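Local structure of cadherin-23 (Mus musculus, 5UZ8) at residues 192-195 with 196-199. The protein binds calcium between its extracellular cadherin repeats and probably serves cell adhesion and mechanotransduction in hearing. Sequence-based numbering, arbitrary orientation.
Sequences KDNP and GDVA. With CA (calcium ion), chain I.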
ATOM      1  N   LYS A 192       3.818  -0.768  -9.624  1.00 14.22           N
ATOM      2  CA  LYS A 192       3.749  -0.924 -11.078  1.00 15.06           C
ATOM      3  C   LYS A 192       5.152  -1.286 -11.584  1.00 14.06           C
ATOM      4  O   LYS A 192       6.144  -0.607 -11.264  1.00 13.52           O
ATOM      5  CB  LYS A 192       3.208   0.351 -11.710  1.00 17.19           C
ATOM      6  CG  LYS A 192       3.040   0.335 -13.218  1.00 19.65           C
ATOM      7  CD  LYS A 192       2.578   1.712 -13.747  1.00 22.03           C
ATOM      8  CE  LYS A 192       1.316   2.219 -13.092  1.00 23.48           C
ATOM      9  NZ  LYS A 192       0.730   3.394 -13.819  1.00 25.80           N
ATOM     10  N   ASP A 193       5.249  -2.368 -12.332  1.00 13.43           N
ATOM     11  CA  ASP A 193       6.541  -2.842 -12.784  1.00 13.13           C
ATOM     12  C   ASP A 193       6.958  -2.173 -14.094  1.00 13.59           C
ATOM     13  O   ASP A 193       6.247  -1.312 -14.598  1.00 14.20           O
ATOM     14  CB  ASP A 193       6.561  -4.391 -12.846  1.00 13.07           C
ATOM     15  CG  ASP A 193       5.732  -4.953 -13.973  1.00 13.62           C
ATOM     16  OD1 ASP A 193       5.349  -4.207 -14.913  1.00 14.09           O
ATOM     17  OD2 ASP A 193       5.506  -6.177 -13.933  1.00 13.70           O
ATOM     18  N   ASN A 194       8.112  -2.577 -14.631  1.00 13.53           N
ATOM     19  CA  ASN A 194       8.564  -2.252 -15.978  1.00 14.77           C
ATOM     20  C   ASN A 194       8.598  -0.739 -16.274  1.00 15.74           C
ATOM     21  O   ASN A 194       7.967  -0.255 -17.224  1.00 16.15           O
ATOM     22  CB  ASN A 194       7.719  -3.035 -17.032  1.00 15.15           C
ATOM     23  CG  ASN A 194       8.318  -3.013 -18.430  1.00 16.17           C
ATOM     24  OD1 ASN A 194       9.509  -2.755 -18.632  1.00 15.92           O
ATOM     25  ND2 ASN A 194       7.463  -3.311 -19.431  1.00 17.05           N
ATOM     26  N   PRO A 195       9.297   0.024 -15.404  1.00 16.20           N
ATOM     27  CA  PRO A 195       9.276   1.474 -15.543  1.00 17.26           C
ATOM     28  C   PRO A 195       9.795   1.958 -16.893  1.00 18.47           C
ATOM     29  O   PRO A 195      10.681   1.359 -17.503  1.00 18.27           O
ATOM     30  CB  PRO A 195      10.135   1.959 -14.343  1.00 16.99           C
ATOM     31  CG  PRO A 195      11.069   0.806 -14.087  1.00 16.34           C
ATOM     32  CD  PRO A 195      10.207  -0.419 -14.331  1.00 15.36           C
ATOM     33  N   GLY A 196       9.173   3.019 -17.387  1.00 20.36           N
ATOM     34  CA  GLY A 196       9.545   3.642 -18.629  1.00 22.81           C
ATOM     35  C   GLY A 196       8.916   3.020 -19.869  1.00 24.60           C
ATOM     36  O   GLY A 196       8.952   3.621 -20.930  1.00 25.61           O
ATOM     37  N   ASP A 197       8.350   1.821 -19.770  1.00 24.18           N
ATOM     38  CA  ASP A 197       7.782   1.163 -20.959  1.00 25.60           C
ATOM     39  C   ASP A 197       6.356   1.718 -21.146  1.00 27.43           C
ATOM     40  O   ASP A 197       5.838   2.480 -20.301  1.00 27.41           O
ATOM     41  CB  ASP A 197       7.826  -0.372 -20.763  1.00 24.26           C
ATOM     42  CG  ASP A 197       7.754  -1.180 -22.081  1.00 25.42           C
ATOM     43  OD1 ASP A 197       7.413  -0.622 -23.149  1.00 28.28           O
ATOM     44  OD2 ASP A 197       8.019  -2.403 -22.039  1.00 24.39           O
ATOM     45  N   VAL A 198       5.730   1.381 -22.264  1.00 30.38           N
ATOM     46  CA  VAL A 198       4.339   1.795 -22.501  1.00 33.41           C
ATOM     47  C   VAL A 198       3.388   1.119 -21.524  1.00 32.97           C
ATOM     48  O   VAL A 198       3.648  -0.002 -21.083  1.00 30.89           O
ATOM     49  CB  VAL A 198       3.858   1.524 -23.954  1.00 36.27           C
ATOM     50  CG1 VAL A 198       4.399   2.601 -24.889  1.00 38.87           C
ATOM     51  CG2 VAL A 198       4.225   0.120 -24.430  1.00 35.70           C
ATOM     52  N   ALA A 199       2.283   1.804 -21.228  1.00 35.12           N
ATOM     53  CA  ALA A 199       1.322   1.368 -20.205  1.00 35.39           C
ATOM     54  C   ALA A 199       0.861  -0.084 -20.392  1.00 35.11           C
ATOM     55  O   ALA A 199       0.690  -0.813 -19.414  1.00 34.22           O
ATOM     56  CB  ALA A 199       0.124   2.304 -20.185  1.00 37.34           C
TER
HETATM   57 CA    CA I2608       6.719  -8.139 -13.717  1.00 13.06          CA
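Asn-194 and Asp-197 are the two ends of a type II beta turn that leads out of strand 184-193 of a cadherin repeat, with Pro-195 and Gly-196 at its corners. The backbone bond closing the turn, Asp-197 N to Asn-194 O, is weak at 3.3 Å, and the side chains add a second link. From Asp-197, CB lies 3.2 Å from Asn-194 ND2, and CG, anti to the backbone N (chi1 -159°), carries the carboxylate across to the amide, the two planes 90° apart. There OD2 accepts from Asn-194 ND2 at 2.8 Å on its anti side but 26° out of the carboxylate plane; Asn-201 ND2 is a second donor to OD2. The other oxygen, OD1, turns back to take the Val-198 N-H. With an alanine here, Asn-194 ND2 would probably keep Asn-201 O but lose its carboxylate mate, leaving, of the two bonds between the turn's ends, only the weak backbone one. Asn-194 OD1 is held by Asn-147 ND2. One residue earlier, Asp-193 joins Asn-110, Asn-112, Asp-142, Asp-144 and Phe-148 around a calcium ion; its OD1 accepts from Arg-203 N, while OD2 binds the metal at 2.3 Å.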